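PDB 3ZYP: CIP1 from Hypocrea jecorina, which is a cellulose-induced, calcium-binding protein with a beta-sandwich jelly-roll core domain that probably binds carbohydrate. Local coordinates for residues T64-Y68 and Y143-T147; D148-E152 and M163-P167; Q24-V28 and N49-I55; D109-E113 and G176-Y182; F86-T92 and E185-F191. Numbering follows the deposited sequence.

Contact 1 (T64-Y68 and Y143-T147); sequences TGDVY and YHLGT
An antiparallel beta pairing joins the start of strand 67-75 to the end of strand 139-145, inner strands of one sheet. The backbones run 169° apart. Val67 and Leu145 form a hydrogen-bonded pair, with Val67 N to Leu145 O at 3.0 Å and Leu145 N to Val67 O at 2.9 Å; Tyr68 and His144 follow as a non-hydrogen-bonded pair, CA atoms 4.5 Å apart. In this jelly-roll sandwich, neighbouring side chains alternate between sheet faces. Val67 CG1 meets Leu145 CB at 3.6 Å on the face where Leu145 packs against Met89 and Leu99 of the other sheet. On the reverse face Tyr68 (chi1 m) and His144 (chi1 t) form an offset stack, centroids 4.0 Å apart and planes at 5°. His144 NE2 donates to Asp66 OD1 at 2.9 Å, while its ND1 bonds to Glu152. Beyond the ladder the chains continue side by side as loops (Asp66 CA to Gly146 CA 4.7 Å), and one water bridges Asp66 OD1 and Thr147 N, 2.9 Å from each.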
# COMPACT_ATOMS: atom_id res chain seq x y z
N THR A 64 -17.07 5.95 -2.02
CA THR A 64 -17.61 5.37 -0.79
C THR A 64 -18.12 3.99 -1.16
O THR A 64 -18.51 3.75 -2.31
CB THR A 64 -18.74 6.23 -0.19
OG1 THR A 64 -19.79 6.37 -1.15
CG2 THR A 64 -18.23 7.61 0.20
N GLY A 65 -18.11 3.07 -0.20
CA GLY A 65 -18.51 1.69 -0.47
C GLY A 65 -17.30 0.87 -0.89
O GLY A 65 -16.18 1.12 -0.43
N ASP A 66 -17.53 -0.10 -1.77
CA ASP A 66 -16.44 -0.95 -2.27
C ASP A 66 -15.38 -0.13 -2.96
O ASP A 66 -15.68 0.75 -3.77
CB ASP A 66 -16.95 -1.99 -3.27
CG ASP A 66 -17.76 -3.08 -2.61
OD1 ASP A 66 -17.18 -3.96 -1.93
OD2 ASP A 66 -18.99 -3.06 -2.78
N VAL A 67 -14.13 -0.41 -2.63
CA VAL A 67 -13.03 0.23 -3.33
C VAL A 67 -11.98 -0.76 -3.79
O VAL A 67 -11.58 -1.68 -3.08
CB VAL A 67 -12.43 1.39 -2.51
CG1 VAL A 67 -11.85 0.90 -1.21
CG2 VAL A 67 -11.37 2.15 -3.32
N TYR A 68 -11.60 -0.59 -5.04
CA TYR A 68 -10.54 -1.39 -5.66
C TYR A 68 -9.41 -0.45 -6.00
O TYR A 68 -9.62 0.63 -6.60
CB TYR A 68 -11.02 -2.09 -6.93
CG TYR A 68 -11.98 -3.23 -6.69
CD1 TYR A 68 -13.34 -2.98 -6.50
CD2 TYR A 68 -11.53 -4.55 -6.65
CE1 TYR A 68 -14.24 -4.02 -6.29
CE2 TYR A 68 -12.44 -5.61 -6.45
CZ TYR A 68 -13.79 -5.32 -6.26
OH TYR A 68 -14.71 -6.33 -6.05
N TYR A 143 -5.81 -4.44 -4.56
CA TYR A 143 -6.58 -4.81 -3.39
C TYR A 143 -8.00 -4.29 -3.46
O TYR A 143 -8.31 -3.36 -4.22
CB TYR A 143 -5.90 -4.44 -2.07
CG TYR A 143 -5.62 -2.98 -1.86
CD1 TYR A 143 -4.46 -2.40 -2.40
CD2 TYR A 143 -6.47 -2.18 -1.10
CE1 TYR A 143 -4.18 -1.06 -2.22
CE2 TYR A 143 -6.19 -0.82 -0.91
CZ TYR A 143 -5.03 -0.28 -1.46
OH TYR A 143 -4.73 1.05 -1.29
N HIS A 144 -8.85 -4.93 -2.67
CA HIS A 144 -10.27 -4.61 -2.59
C HIS A 144 -10.64 -4.47 -1.13
O HIS A 144 -10.39 -5.37 -0.33
CB HIS A 144 -11.06 -5.77 -3.21
CG HIS A 144 -12.54 -5.67 -2.98
ND1 HIS A 144 -13.31 -6.77 -2.68
CD2 HIS A 144 -13.39 -4.62 -3.03
CE1 HIS A 144 -14.58 -6.40 -2.55
NE2 HIS A 144 -14.65 -5.09 -2.75
N LEU A 145 -11.23 -3.33 -0.78
CA LEU A 145 -11.82 -3.12 0.54
C LEU A 145 -13.33 -3.15 0.36
O LEU A 145 -13.89 -2.35 -0.38
CB LEU A 145 -11.38 -1.76 1.12
CG LEU A 145 -9.87 -1.48 1.16
CD1 LEU A 145 -9.59 -0.10 1.76
CD2 LEU A 145 -9.10 -2.55 1.93
N GLY A 146 -13.99 -4.10 1.01
CA GLY A 146 -15.43 -4.26 0.88
C GLY A 146 -16.18 -3.50 1.95
O GLY A 146 -15.60 -2.71 2.69
N THR A 147 -17.49 -3.76 2.04
CA THR A 147 -18.32 -3.06 3.01
C THR A 147 -18.71 -3.94 4.20
O THR A 147 -19.32 -3.45 5.15
CB THR A 147 -19.62 -2.53 2.35
OG1 THR A 147 -20.35 -3.63 1.80
CG2 THR A 147 -19.31 -1.50 1.24
O HOH W 1 -15.00 -0.06 1.48
O HOH W 2 -18.27 -5.76 0.11
O HOH W 3 -20.68 -4.48 -0.89

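Contact 2 (D148-E152 and M163-P167); sequences DGTIE and MTVGP
Val165 lays its side chain beside Ile151, CG1 lying 3.8 Å from Ile151 CB, and its backbone carries the whole bridge. Residues 151-152 open strand 151-155, whereas residues 163-167 are an extended loop running back along it, the directions 151° apart. Ile151 and Val165 make a single antiparallel hydrogen-bonded pair, CA atoms 5.3 Å apart: Ile151 N to Val165 O and Val165 N to Ile151 O are both 2.9 Å. CA-H...O contacts flank it, from Thr150 CA to Val165 O at 3.3 Å and from Thr164 CA to Ile151 O at 3.2 Å. Ahead of the strand comes an Asx turn, Asp148 (chi1 p) accepting through OD1 from Thr150 N at 3.0 Å and Thr150 OG1 at 2.6 Å. At Gly149 (phi 112°, psi -16°) a beta carbon would crowd the preceding carbonyl. Gly166 is fully extended at phi 155°, psi 172°, its CA 3.9 Å from Thr150 CA, and Pro167 CG reaches Asp148 O at 3.3 Å. Ile151 also packs on Tyr110 and Trp177, so the pairing edges the sandwich core. Since both hydrogen bonds between the segments are backbone to backbone, the join depends more on extended backbone shape than on polar side-chain chemistry.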
# COMPACT_ATOMS: atom_id res chain seq x y z
N ASP A 148 -18.36 -5.22 4.14
CA ASP A 148 -18.76 -6.17 5.19
C ASP A 148 -17.59 -6.75 6.00
O ASP A 148 -17.78 -7.67 6.79
CB ASP A 148 -19.59 -7.30 4.57
CG ASP A 148 -18.86 -8.01 3.43
OD1 ASP A 148 -17.63 -7.80 3.27
OD2 ASP A 148 -19.50 -8.76 2.69
N GLY A 149 -16.39 -6.20 5.80
CA GLY A 149 -15.19 -6.74 6.45
C GLY A 149 -14.24 -7.37 5.45
O GLY A 149 -13.07 -7.61 5.78
N THR A 150 -14.75 -7.66 4.25
CA THR A 150 -13.96 -8.26 3.17
C THR A 150 -12.76 -7.39 2.82
O THR A 150 -12.88 -6.19 2.64
CB THR A 150 -14.79 -8.46 1.89
OG1 THR A 150 -15.86 -9.38 2.17
CG2 THR A 150 -13.93 -9.00 0.74
N ILE A 151 -11.60 -8.04 2.77
CA ILE A 151 -10.40 -7.44 2.18
C ILE A 151 -9.81 -8.51 1.29
O ILE A 151 -9.66 -9.66 1.70
CB ILE A 151 -9.38 -7.03 3.24
CG1 ILE A 151 -9.97 -5.95 4.15
CG2 ILE A 151 -8.08 -6.55 2.54
CD1 ILE A 151 -9.06 -5.49 5.28
N GLU A 152 -9.49 -8.15 0.05
CA GLU A 152 -8.84 -9.10 -0.85
C GLU A 152 -7.59 -8.45 -1.42
O GLU A 152 -7.56 -7.24 -1.63
CB GLU A 152 -9.78 -9.48 -1.99
CG GLU A 152 -11.08 -10.14 -1.55
CD GLU A 152 -12.01 -10.37 -2.73
OE1 GLU A 152 -12.50 -9.37 -3.31
OE2 GLU A 152 -12.25 -11.54 -3.09
N MET A 163 -3.38 -12.21 3.09
CA MET A 163 -3.84 -10.82 3.06
C MET A 163 -5.29 -10.75 2.57
O MET A 163 -5.71 -9.74 2.00
CB MET A 163 -2.91 -9.99 2.18
CG MET A 163 -1.52 -9.80 2.78
SD MET A 163 -0.42 -8.80 1.74
CE MET A 163 -1.17 -7.18 1.93
N THR A 164 -6.03 -11.84 2.76
CA THR A 164 -7.44 -11.90 2.37
C THR A 164 -8.26 -12.36 3.56
O THR A 164 -7.94 -13.36 4.19
CB THR A 164 -7.60 -12.81 1.14
OG1 THR A 164 -6.87 -12.22 0.04
CG2 THR A 164 -9.07 -12.95 0.73
N VAL A 165 -9.31 -11.59 3.88
CA VAL A 165 -10.16 -11.85 5.05
C VAL A 165 -11.60 -11.49 4.69
O VAL A 165 -11.84 -10.76 3.72
CB VAL A 165 -9.66 -11.01 6.27
CG1 VAL A 165 -9.98 -9.52 6.08
CG2 VAL A 165 -10.21 -11.51 7.59
N GLY A 166 -12.55 -11.98 5.48
CA GLY A 166 -13.93 -11.56 5.31
C GLY A 166 -14.91 -12.57 5.82
O GLY A 166 -14.53 -13.69 6.17
N PRO A 167 -16.20 -12.19 5.85
CA PRO A 167 -17.29 -13.04 6.33
C PRO A 167 -17.28 -14.42 5.68
O PRO A 167 -17.34 -14.54 4.45
CB PRO A 167 -18.54 -12.26 5.91
CG PRO A 167 -18.10 -10.84 5.87
CD PRO A 167 -16.67 -10.86 5.42

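Contact 3 (Q24-V28 and N49-I55); sequences QGGTV and NGYCGHI
Neither backbone forms a ladder with the other: residues 24-26 are a loop leading into strand 27-31, and residues 51-53 make a short 3-10 segment, held by Gly53 N to Gly50 O and His54 N to Tyr51 O, both 2.9 Å, before the chain extends again at Ile55. The nearest CA pair is Gln24 and Gly53, 5.0 Å apart. Gln24 N donates to Cys52 O at 2.8 Å, and Gln24 O receives Asn49 ND2 at 3.1 Å as well as a CA-H...O contact from Gly53 CA at 3.4 Å. Gly25, with phi 107° and psi -19°, turns the chain. At Gly26 a beta carbon would collide with Gly53 O and Ile55 CG2; its bare CA sits 3.5 Å from Gly53 O, and a water spans Gly26 N at 2.8 Å and His54 O at 2.7 Å. The arrangement ties loops at one end of the jelly roll, where a disulfide joins Cys52 to Cys22, so the chain two residues before Gln24 is covalently held to the same turn. His54 NE2 also hydrogen-bonds Cys22 O. Among the side chains, Asn49 (chi1 m) points toward the first segment, its CG 3.5 Å from Gln24 NE2. Deeper in, Val28 CG2 touches Ile55 CG1 at 3.8 Å, both in the t rotamer for chi1; these two also pack on Ile17, and Ile55 CD1 approaches Gly26 O at 3.6 Å.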
# COMPACT_ATOMS: atom_id res chain seq x y z
N GLN A 24 11.39 15.43 6.30
CA GLN A 24 12.82 15.64 6.31
C GLN A 24 13.57 14.62 5.45
O GLN A 24 13.93 13.54 5.92
CB GLN A 24 13.33 15.62 7.76
CG GLN A 24 14.78 16.04 7.98
CD GLN A 24 15.19 15.96 9.44
OE1 GLN A 24 14.37 16.19 10.33
NE2 GLN A 24 16.45 15.62 9.69
N GLY A 25 13.79 14.96 4.19
CA GLY A 25 14.71 14.20 3.36
C GLY A 25 14.12 13.31 2.28
O GLY A 25 14.83 12.91 1.37
N GLY A 26 12.84 12.98 2.39
CA GLY A 26 12.19 12.16 1.34
C GLY A 26 11.96 12.95 0.07
O GLY A 26 11.83 14.18 0.10
N THR A 27 11.91 12.26 -1.06
CA THR A 27 11.58 12.90 -2.33
C THR A 27 10.53 12.15 -3.14
O THR A 27 10.45 10.91 -3.12
CB THR A 27 12.81 13.09 -3.27
OG1 THR A 27 13.35 11.82 -3.63
CG2 THR A 27 13.90 13.98 -2.62
N VAL A 28 9.70 12.93 -3.82
CA VAL A 28 8.79 12.44 -4.85
C VAL A 28 9.11 13.16 -6.15
O VAL A 28 9.20 14.39 -6.19
CB VAL A 28 7.30 12.73 -4.49
CG1 VAL A 28 6.37 12.26 -5.59
CG2 VAL A 28 6.91 12.08 -3.17
N ASN A 49 16.09 9.62 7.74
CA ASN A 49 15.86 10.23 9.04
C ASN A 49 14.69 9.62 9.82
O ASN A 49 13.83 10.34 10.31
CB ASN A 49 15.67 11.74 8.87
CG ASN A 49 16.91 12.42 8.30
OD1 ASN A 49 17.98 12.40 8.91
ND2 ASN A 49 16.77 13.01 7.11
N GLY A 50 14.68 8.30 9.92
CA GLY A 50 13.58 7.59 10.59
C GLY A 50 12.22 7.95 10.01
O GLY A 50 12.10 8.24 8.82
N TYR A 51 11.21 7.96 10.86
CA TYR A 51 9.84 8.28 10.45
C TYR A 51 9.74 9.56 9.63
O TYR A 51 9.04 9.59 8.63
CB TYR A 51 8.93 8.40 11.68
CG TYR A 51 7.51 8.87 11.40
CD1 TYR A 51 6.51 7.95 11.09
CD2 TYR A 51 7.18 10.22 11.46
CE1 TYR A 51 5.21 8.37 10.85
CE2 TYR A 51 5.89 10.65 11.21
CZ TYR A 51 4.91 9.72 10.90
OH TYR A 51 3.61 10.12 10.65
N CYS A 52 10.44 10.60 10.06
CA CYS A 52 10.39 11.91 9.41
C CYS A 52 10.95 11.91 7.99
O CYS A 52 10.75 12.85 7.22
CB CYS A 52 11.12 12.94 10.28
SG CYS A 52 10.39 13.18 11.93
N GLY A 53 11.69 10.85 7.63
CA GLY A 53 12.20 10.69 6.27
C GLY A 53 11.10 10.26 5.30
O GLY A 53 11.32 10.16 4.09
N HIS A 54 9.90 10.01 5.84
CA HIS A 54 8.79 9.51 5.02
C HIS A 54 8.31 10.53 3.99
O HIS A 54 8.49 11.74 4.15
CB HIS A 54 7.62 9.03 5.89
CG HIS A 54 6.91 10.12 6.65
ND1 HIS A 54 5.72 9.90 7.31
CD2 HIS A 54 7.23 11.42 6.88
CE1 HIS A 54 5.33 11.02 7.90
NE2 HIS A 54 6.23 11.95 7.66
N ILE A 55 7.69 10.02 2.93
CA ILE A 55 6.98 10.89 2.02
C ILE A 55 6.04 10.07 1.15
O ILE A 55 6.31 8.90 0.90
CB ILE A 55 7.95 11.73 1.15
CG1 ILE A 55 7.26 12.94 0.53
CG2 ILE A 55 8.67 10.84 0.13
CD1 ILE A 55 8.23 14.04 0.08
O HOH W 4 10.65 13.39 4.07

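Contact 4 (D109-E113 and G176-Y182); sequences DYNRE and GWTRASY. With PEG (di(hydroxyethyl)ether), chain I.
One arginine has the largest share of this contact, its guanidinium over the face of Trp177 and its CD over the ring of Tyr182. Arg112 stands at the end of strand 107-112, in one sheet of the jelly-roll sandwich, and its side chain (chi1 m, chi2 t, chi3 m) reaches into residues 176-182, an irregular loop between strands 158-159 and 189-191. The segments are not paired: the nearest CA atoms, of Arg112 and Trp177, are 8.5 Å apart. Arg112 CZ sits 4.4 Å from the centroid of the Trp177 six-membered ring and 15° off its normal, a cation-pi interaction over the face. A second, off-centre one runs to the Tyr182 ring, 4.7 Å from CZ to the centroid, while Arg112 CD makes a CH-pi contact 3.6 Å from that centroid. Trp177 (chi1 -160°) also offers its carbonyl: Arg112 NH1 donates to Trp177 O at 3.0 Å, and NH2 adds a weak bond to the same oxygen at 3.4 Å. The charge is met by a salt bridge from NH2 to Asp115, and Tyr182 OH bonds to Asp91. Trp177 also packs on Leu99 and Leu119, so the loop covers this part of the sheet. Two residues earlier on the strand, Tyr110 CB touches Trp177 CH2 at 3.6 Å. At the outer side a diethylene glycol, probably from the crystallisation liquor, donates from O1 to Gly176 O at 2.7 Å.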
# COMPACT_ATOMS: atom_id res chain seq x y z
N ASP A 109 2.14 -7.23 4.19
CA ASP A 109 1.00 -7.32 5.12
C ASP A 109 0.21 -6.02 5.17
O ASP A 109 0.64 -5.00 4.61
CB ASP A 109 1.45 -7.74 6.54
CG ASP A 109 2.21 -6.67 7.27
OD1 ASP A 109 2.72 -5.69 6.67
OD2 ASP A 109 2.32 -6.85 8.51
N TYR A 110 -0.98 -6.09 5.77
CA TYR A 110 -1.71 -4.90 6.24
C TYR A 110 -1.35 -4.62 7.68
O TYR A 110 -0.93 -5.51 8.41
CB TYR A 110 -3.23 -5.10 6.19
CG TYR A 110 -3.79 -5.16 4.81
CD1 TYR A 110 -4.19 -3.99 4.12
CD2 TYR A 110 -3.97 -6.38 4.18
CE1 TYR A 110 -4.71 -4.05 2.83
CE2 TYR A 110 -4.49 -6.45 2.90
CZ TYR A 110 -4.86 -5.28 2.23
OH TYR A 110 -5.36 -5.36 0.96
N ASN A 111 -1.53 -3.37 8.08
CA ASN A 111 -1.28 -2.97 9.46
C ASN A 111 -2.25 -1.86 9.80
O ASN A 111 -2.46 -0.93 9.02
CB ASN A 111 0.18 -2.54 9.65
CG ASN A 111 0.45 -1.98 11.04
OD1 ASN A 111 0.74 -0.81 11.18
ND2 ASN A 111 0.37 -2.83 12.05
N ARG A 112 -2.89 -1.97 10.96
CA ARG A 112 -3.71 -0.86 11.47
C ARG A 112 -2.92 -0.00 12.44
O ARG A 112 -2.37 -0.51 13.41
CB ARG A 112 -4.97 -1.37 12.18
CG ARG A 112 -5.94 -2.04 11.28
CD ARG A 112 -7.30 -2.25 11.95
NE ARG A 112 -7.22 -3.10 13.15
CZ ARG A 112 -7.70 -4.34 13.24
NH1 ARG A 112 -8.30 -4.92 12.21
NH2 ARG A 112 -7.59 -4.99 14.40
N GLU A 113 -2.88 1.30 12.18
CA GLU A 113 -2.21 2.24 13.08
C GLU A 113 -2.85 2.26 14.49
O GLU A 113 -2.13 2.34 15.49
CB GLU A 113 -2.19 3.64 12.46
CG GLU A 113 -1.53 4.71 13.33
CD GLU A 113 -1.36 6.06 12.64
OE1 GLU A 113 -2.06 6.34 11.64
OE2 GLU A 113 -0.52 6.86 13.12
N GLY A 176 -5.29 -11.59 15.07
CA GLY A 176 -5.06 -10.18 15.42
C GLY A 176 -6.00 -9.21 14.72
O GLY A 176 -6.50 -8.25 15.31
N TRP A 177 -6.23 -9.48 13.44
CA TRP A 177 -7.08 -8.63 12.62
C TRP A 177 -8.54 -8.65 13.06
O TRP A 177 -9.20 -7.61 13.03
CB TRP A 177 -6.99 -9.07 11.17
CG TRP A 177 -7.42 -8.00 10.22
CD1 TRP A 177 -8.59 -7.93 9.53
CD2 TRP A 177 -6.66 -6.85 9.86
NE1 TRP A 177 -8.61 -6.79 8.75
CE2 TRP A 177 -7.44 -6.12 8.93
CE3 TRP A 177 -5.40 -6.38 10.23
CZ2 TRP A 177 -6.98 -4.93 8.37
CZ3 TRP A 177 -4.95 -5.20 9.66
CH2 TRP A 177 -5.74 -4.49 8.75
N THR A 178 -9.04 -9.82 13.45
CA THR A 178 -10.47 -10.03 13.68
C THR A 178 -10.83 -10.11 15.16
O THR A 178 -11.91 -10.60 15.52
CB THR A 178 -10.97 -11.32 12.97
OG1 THR A 178 -10.24 -12.45 13.45
CG2 THR A 178 -10.80 -11.22 11.44
N ARG A 179 -9.93 -9.63 16.02
CA ARG A 179 -10.16 -9.60 17.47
C ARG A 179 -11.36 -8.71 17.76
O ARG A 179 -12.26 -9.08 18.52
CB ARG A 179 -8.91 -9.08 18.20
CG ARG A 179 -9.03 -8.98 19.72
CD ARG A 179 -9.34 -10.33 20.36
NE ARG A 179 -8.80 -10.44 21.71
CZ ARG A 179 -9.02 -11.47 22.52
NH1 ARG A 179 -9.78 -12.48 22.10
NH2 ARG A 179 -8.49 -11.50 23.73
N ALA A 180 -11.37 -7.53 17.15
CA ALA A 180 -12.54 -6.66 17.15
C ALA A 180 -13.07 -6.56 15.73
O ALA A 180 -12.31 -6.73 14.75
CB ALA A 180 -12.18 -5.28 17.69
N SER A 181 -14.37 -6.31 15.61
CA SER A 181 -15.00 -6.10 14.32
C SER A 181 -14.33 -4.90 13.66
O SER A 181 -14.23 -3.83 14.25
CB SER A 181 -16.50 -5.85 14.51
OG SER A 181 -17.24 -6.25 13.37
N TYR A 182 -13.84 -5.11 12.44
CA TYR A 182 -13.20 -4.03 11.70
C TYR A 182 -13.66 -4.01 10.25
O TYR A 182 -13.54 -5.01 9.54
CB TYR A 182 -11.67 -4.11 11.78
CG TYR A 182 -10.97 -3.12 10.86
CD1 TYR A 182 -10.95 -1.76 11.16
CD2 TYR A 182 -10.36 -3.55 9.68
CE1 TYR A 182 -10.32 -0.85 10.31
CE2 TYR A 182 -9.73 -2.65 8.83
CZ TYR A 182 -9.71 -1.31 9.15
OH TYR A 182 -9.10 -0.41 8.31
C1 PEG I . -4.76 -7.08 18.35
O1 PEG I . -5.98 -6.87 17.62
C2 PEG I . -3.69 -7.58 17.39
O2 PEG I . -2.45 -6.92 17.64

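Contact 5 (F86-T92 and E185-F191); sequences FIIMPDT and EITGVNF. With PEG (di(hydroxyethyl)ether), chain F.
Ile87, Met89, Ile186, Val189 and Phe191 form the apolar centre: Ile87 CG1 meets Phe191 CD1 at 3.8 Å, Ile87 CG2 meets Val189 CG1 at 4.0 Å, and Met89 CB meets Ile186 CG2 at 3.6 Å. They lie on the inward face of one jelly-roll sheet, where Ile87, Met89 and Val189 pack on Tyr143 of the opposing sheet. Strands 87-90 and 189-191 are antiparallel neighbours, their axes 4.8 Å apart at closest approach and 158° between directions. Ile87 and Phe191 are a non-hydrogen-bonded pair; Ile88 and Asn190 are hydrogen-bonded, with Ile88 N to Asn190 O at 3.0 Å and Asn190 N to Ile88 O at 2.9 Å. Phe86 and Ile87 both face Ile101 on the next strand, a classic beta bulge. On the other face Asn190 (chi1 m) folds back so that ND2 also donates to Ile88 O, at 3.2 Å, and to O2 of a diethylene glycol, probably from the crystallisation liquor, at 3.0 Å. The register then shifts by one residue around Pro90 and Gly188, and a separate single bridge brings Asp91 CA and Ile186 CA to 4.2 Å. Thr187 N donates to Pro90 O at 2.9 Å and Thr92 N to Glu185 O at 2.9 Å. Asp91 OD2 bonds to Tyr182 and Gln94, while at the polar edge Asp91 OD1 accepts Glu185 N at 2.8 Å.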
# COMPACT_ATOMS: atom_id res chain seq x y z
N PHE A 86 4.36 1.30 2.49
CA PHE A 86 4.40 1.98 1.19
C PHE A 86 3.04 2.50 0.70
O PHE A 86 2.97 3.25 -0.29
CB PHE A 86 5.14 1.17 0.11
CG PHE A 86 4.54 -0.17 -0.18
CD1 PHE A 86 3.48 -0.30 -1.08
CD2 PHE A 86 5.02 -1.31 0.46
CE1 PHE A 86 2.92 -1.54 -1.36
CE2 PHE A 86 4.46 -2.55 0.20
CZ PHE A 86 3.41 -2.67 -0.72
N ILE A 87 1.95 2.12 1.38
CA ILE A 87 0.64 2.74 1.11
C ILE A 87 -0.02 3.08 2.44
O ILE A 87 -0.04 2.25 3.35
CB ILE A 87 -0.29 1.83 0.27
CG1 ILE A 87 0.26 1.66 -1.15
CG2 ILE A 87 -1.73 2.38 0.22
CD1 ILE A 87 -0.39 0.51 -1.94
N ILE A 88 -0.51 4.31 2.57
CA ILE A 88 -1.30 4.72 3.75
C ILE A 88 -2.67 5.24 3.33
O ILE A 88 -2.79 5.98 2.35
CB ILE A 88 -0.56 5.74 4.69
CG1 ILE A 88 -0.33 7.11 4.02
CG2 ILE A 88 0.74 5.14 5.21
CD1 ILE A 88 0.26 8.17 4.96
N MET A 89 -3.68 4.83 4.09
CA MET A 89 -5.06 5.22 3.84
C MET A 89 -5.70 5.75 5.11
O MET A 89 -5.99 4.97 6.02
CB MET A 89 -5.86 4.02 3.34
CG MET A 89 -5.37 3.53 1.98
SD MET A 89 -6.01 1.90 1.56
CE MET A 89 -4.78 0.84 2.33
N PRO A 90 -5.93 7.08 5.18
CA PRO A 90 -6.65 7.60 6.35
C PRO A 90 -8.01 6.91 6.42
O PRO A 90 -8.69 6.73 5.41
CB PRO A 90 -6.83 9.09 6.02
CG PRO A 90 -5.78 9.40 4.98
CD PRO A 90 -5.63 8.13 4.19
N ASP A 91 -8.38 6.49 7.62
CA ASP A 91 -9.48 5.56 7.80
C ASP A 91 -10.46 6.08 8.86
O ASP A 91 -10.10 6.24 10.02
CB ASP A 91 -8.88 4.22 8.23
CG ASP A 91 -9.89 3.09 8.34
OD1 ASP A 91 -11.06 3.22 7.92
OD2 ASP A 91 -9.46 2.03 8.84
N THR A 92 -11.69 6.35 8.43
CA THR A 92 -12.78 6.79 9.33
C THR A 92 -13.04 5.75 10.42
O THR A 92 -13.34 6.10 11.57
CB THR A 92 -14.06 7.09 8.52
OG1 THR A 92 -13.79 8.14 7.59
CG2 THR A 92 -15.24 7.51 9.42
N GLU A 185 -13.13 2.14 6.31
CA GLU A 185 -13.89 3.21 5.68
C GLU A 185 -12.91 4.30 5.28
O GLU A 185 -12.80 5.33 5.94
CB GLU A 185 -14.98 3.75 6.62
CG GLU A 185 -16.07 4.52 5.89
CD GLU A 185 -17.15 5.10 6.82
OE1 GLU A 185 -17.04 4.95 8.05
OE2 GLU A 185 -18.10 5.72 6.30
N ILE A 186 -12.15 4.05 4.22
CA ILE A 186 -11.03 4.94 3.90
C ILE A 186 -11.49 6.22 3.21
O ILE A 186 -12.51 6.25 2.53
CB ILE A 186 -9.90 4.25 3.08
CG1 ILE A 186 -10.37 3.88 1.67
CG2 ILE A 186 -9.29 3.07 3.86
CD1 ILE A 186 -9.25 3.60 0.67
N THR A 187 -10.71 7.28 3.41
CA THR A 187 -11.00 8.57 2.80
C THR A 187 -9.92 9.04 1.83
O THR A 187 -10.07 10.09 1.20
CB THR A 187 -11.23 9.69 3.85
OG1 THR A 187 -10.08 9.82 4.69
CG2 THR A 187 -12.49 9.43 4.69
N GLY A 188 -8.84 8.28 1.70
CA GLY A 188 -7.77 8.64 0.78
C GLY A 188 -6.84 7.47 0.59
O GLY A 188 -6.86 6.51 1.36
N VAL A 189 -6.02 7.55 -0.47
CA VAL A 189 -4.96 6.58 -0.73
C VAL A 189 -3.67 7.36 -1.04
O VAL A 189 -3.68 8.27 -1.87
CB VAL A 189 -5.31 5.60 -1.90
CG1 VAL A 189 -4.24 4.53 -2.03
CG2 VAL A 189 -6.67 4.94 -1.72
N ASN A 190 -2.59 6.98 -0.38
CA ASN A 190 -1.28 7.61 -0.54
C ASN A 190 -0.22 6.55 -0.78
O ASN A 190 -0.23 5.52 -0.12
CB ASN A 190 -0.92 8.45 0.70
CG ASN A 190 -1.97 9.49 1.02
OD1 ASN A 190 -1.90 10.61 0.53
ND2 ASN A 190 -2.98 9.11 1.82
N PHE A 191 0.70 6.85 -1.69
CA PHE A 191 1.72 5.91 -2.16
C PHE A 191 3.07 6.51 -1.85
O PHE A 191 3.30 7.68 -2.15
CB PHE A 191 1.57 5.77 -3.68
CG PHE A 191 0.20 5.32 -4.11
CD1 PHE A 191 -0.09 3.96 -4.21
CD2 PHE A 191 -0.80 6.23 -4.43
CE1 PHE A 191 -1.36 3.52 -4.61
CE2 PHE A 191 -2.08 5.81 -4.82
CZ PHE A 191 -2.36 4.45 -4.92
C1 PEG F . -4.39 12.79 0.67
O1 PEG F . -4.67 13.44 -0.57
C2 PEG F . -5.08 11.43 0.69
O2 PEG F . -5.25 11.01 2.03

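Contact 3 closes first along the chain and touches no other, though its nearest atoms are about 4 Å from contact 5; it reaches the sheet of contacts 1 and 2, its centre about 29 Å from that of contact 1. The other four interlock: contacts 1 and 5 cross in sequence, contact 2 is nested within the loop closed by contact 4, and contact 4 within that of contact 5. Contacts 1 and 2, centres about 10 Å apart, share one sheet through adjacent strands 139-145 and 151-155. Contacts 4 and 5 reach the other sheet and meet through Tyr182 and Asp91. Tyr143 on Met89 and Ile151 on Tyr110 join the layers, showing how a sandwich is knitted from sequence-distant segments.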